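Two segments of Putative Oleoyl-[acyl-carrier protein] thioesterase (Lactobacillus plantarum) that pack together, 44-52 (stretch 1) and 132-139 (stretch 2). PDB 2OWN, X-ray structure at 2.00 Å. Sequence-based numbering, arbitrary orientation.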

# COMPACT_ATOMS: atom_id res chain seq x y z
N ASP B 44 -0.75 11.58 14.38
CA ASP B 44 -1.68 11.38 15.52
C ASP B 44 -1.25 12.11 16.79
O ASP B 44 -2.12 12.52 17.55
CB ASP B 44 -1.90 9.89 15.81
CG ASP B 44 -2.58 9.18 14.66
OD1 ASP B 44 -3.20 9.84 13.79
OD2 ASP B 44 -2.47 7.96 14.61
N GLN B 45 0.07 12.20 17.03
CA GLN B 45 0.62 12.99 18.16
C GLN B 45 0.25 14.46 17.90
O GLN B 45 -0.30 15.12 18.78
CB GLN B 45 2.15 12.85 18.29
CG GLN B 45 2.76 13.65 19.49
CD GLN B 45 4.27 13.49 19.68
OE1 GLN B 45 4.98 12.95 18.82
NE2 GLN B 45 4.77 13.99 20.81
N SER B 46 0.54 14.91 16.67
CA SER B 46 0.26 16.28 16.19
C SER B 46 -1.24 16.63 16.22
O SER B 46 -1.58 17.74 16.63
CB SER B 46 0.88 16.51 14.80
OG SER B 46 2.25 16.15 14.80
N ASP B 47 -2.12 15.69 15.83
CA ASP B 47 -3.60 15.89 15.88
C ASP B 47 -4.10 16.00 17.33
O ASP B 47 -4.93 16.87 17.62
CB ASP B 47 -4.39 14.78 15.15
CG ASP B 47 -4.23 14.80 13.62
OD1 ASP B 47 -3.82 15.81 13.01
OD2 ASP B 47 -4.54 13.75 13.01
N ALA B 48 -3.61 15.11 18.22
CA ALA B 48 -3.98 15.10 19.67
C ALA B 48 -3.63 16.41 20.40
O ALA B 48 -4.39 16.85 21.26
CB ALA B 48 -3.34 13.92 20.40
N LEU B 49 -2.49 17.02 20.02
CA LEU B 49 -2.03 18.33 20.57
C LEU B 49 -2.66 19.57 19.89
O LEU B 49 -2.39 20.70 20.34
CB LEU B 49 -0.49 18.43 20.45
CG LEU B 49 0.34 17.40 21.21
CD1 LEU B 49 1.81 17.41 20.74
CD2 LEU B 49 0.23 17.62 22.72
N GLY B 50 -3.49 19.38 18.85
CA GLY B 50 -4.13 20.46 18.09
C GLY B 50 -3.42 20.84 16.80
O GLY B 50 -4.01 21.54 15.99
N LEU B 51 -2.18 20.37 16.58
CA LEU B 51 -1.36 20.68 15.38
C LEU B 51 -1.76 19.83 14.15
O LEU B 51 -0.98 19.00 13.66
CB LEU B 51 0.15 20.51 15.71
CG LEU B 51 0.74 21.35 16.85
CD1 LEU B 51 2.14 20.85 17.21
CD2 LEU B 51 0.76 22.82 16.47
N THR B 52 -2.96 20.07 13.64
CA THR B 52 -3.48 19.37 12.45
C THR B 52 -2.85 19.94 11.17
O THR B 52 -2.18 20.99 11.21
CB THR B 52 -5.03 19.46 12.34
OG1 THR B 52 -5.43 20.84 12.26
CG2 THR B 52 -5.69 18.82 13.55
N PRO B 132 7.97 28.75 16.79
CA PRO B 132 7.90 28.02 18.08
C PRO B 132 6.50 27.53 18.52
O PRO B 132 6.43 26.56 19.27
CB PRO B 132 8.51 29.01 19.09
CG PRO B 132 8.35 30.32 18.47
CD PRO B 132 8.50 30.11 17.00
N GLU B 133 5.42 28.21 18.08
CA GLU B 133 4.02 27.79 18.38
C GLU B 133 3.66 26.41 17.78
O GLU B 133 2.91 25.66 18.40
CB GLU B 133 2.99 28.85 17.92
CG GLU B 133 2.91 29.14 16.39
CD GLU B 133 1.90 30.22 16.00
OE1 GLU B 133 1.09 30.67 16.84
OE2 GLU B 133 1.92 30.62 14.82
N LEU B 134 4.19 26.11 16.58
CA LEU B 134 3.98 24.81 15.89
C LEU B 134 4.87 23.64 16.42
O LEU B 134 4.63 22.49 16.04
CB LEU B 134 4.15 24.96 14.37
CG LEU B 134 3.30 26.04 13.67
CD1 LEU B 134 3.60 26.06 12.19
CD2 LEU B 134 1.80 25.86 13.89
N VAL B 135 5.89 23.95 17.24
CA VAL B 135 6.82 22.98 17.87
C VAL B 135 6.64 22.86 19.42
O VAL B 135 6.85 21.77 19.95
CB VAL B 135 8.30 23.31 17.50
CG1 VAL B 135 9.30 22.31 18.10
CG2 VAL B 135 8.46 23.28 16.00
N ALA B 136 6.28 23.97 20.10
CA ALA B 136 6.04 24.03 21.58
C ALA B 136 5.18 22.90 22.19
O ALA B 136 5.59 22.35 23.22
CB ALA B 136 5.48 25.40 22.02
N PRO B 137 3.99 22.57 21.59
CA PRO B 137 3.13 21.45 22.07
C PRO B 137 3.84 20.07 22.18
O PRO B 137 3.44 19.27 23.02
CB PRO B 137 1.99 21.41 21.05
CG PRO B 137 1.90 22.78 20.56
CD PRO B 137 3.32 23.26 20.47
N TYR B 138 4.87 19.82 21.36
CA TYR B 138 5.67 18.58 21.43
C TYR B 138 6.67 18.58 22.62
O TYR B 138 7.21 17.52 22.94
CB TYR B 138 6.48 18.32 20.14
CG TYR B 138 5.70 18.35 18.84
CD1 TYR B 138 4.60 17.48 18.63
CD2 TYR B 138 6.09 19.21 17.79
CE1 TYR B 138 3.86 17.51 17.39
CE2 TYR B 138 5.38 19.24 16.55
CZ TYR B 138 4.28 18.38 16.36
OH TYR B 138 3.61 18.43 15.16
N GLN B 139 6.92 19.76 23.22
CA GLN B 139 7.85 19.99 24.34
C GLN B 139 9.32 19.74 23.89
O GLN B 139 10.14 19.26 24.67
CB GLN B 139 7.43 19.21 25.61
CG GLN B 139 6.00 19.55 26.09
CD GLN B 139 5.58 18.85 27.38
OE1 GLN B 139 6.36 18.13 28.02
NE2 GLN B 139 4.33 19.07 27.78
O HOH W 1 7.30 15.15 21.39

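The contact joins the C-terminal end of a helix and the turn that follows it (stretch 1) to a segment that includes a short 3-10 turn at 136-138 (stretch 2), burying 362 Å² in all. Its centre is a knob-and-hollow fit between Leu-51 and Tyr-138. Leu-51 points toward stretch 2 and lays its CD1 methyl over one face of the Tyr-138 ring, 3.8 Å from the ring centroid and 28° off the normal, a CH-pi contact. Leu-51 CD1 also lies 3.9 Å from CG of Pro-137 and 3.2 Å from O of Leu-134, so ring face, proline and backbone carbonyl together form the hollow that receives it. The other methyl, Leu-51 CD2, packs 4.1 Å from CD2 of Leu-134. A branched aliphatic side chain suits this place, since its two methyls reach different parts of the concave surface.

Leu-49, also directed toward stretch 2, makes a second, more exposed bump. Leu-49 CB meets CB of Pro-137 at 3.9 Å, while Leu-49 CD1 reaches CD1 of Tyr-138 at 3.5 Å. The rigid pyrrolidine ring thus offers an apolar surface to both leucines. Between them, Gly-50 adopts a positive phi of 97° in a Schellman motif, where a CB would jam against the carbonyl O of Leu-49.

The CA-to-CB bond of Tyr-138 points sideways, but with chi1 at -52° (m) the end of the side chain comes nearer to stretch 1 than that bond suggests. At the ring edge, Tyr-138 OH donates a 2.7 Å hydrogen bond to OG of Ser-46; the serine hydroxyl accepts the phenol proton and so satisfies the tip of an otherwise apolar ring. Gln-45, extended with chi1 and chi2 both t, brings NE2 to 4.1 Å from CD1 of Tyr-138. A water links Gln-45 NE2 to the backbone O of Tyr-138, accepting from Gln-45 NE2 and donating to Tyr-138 O, each at 2.8 Å from the water O, adding a polar link to the apolar packing.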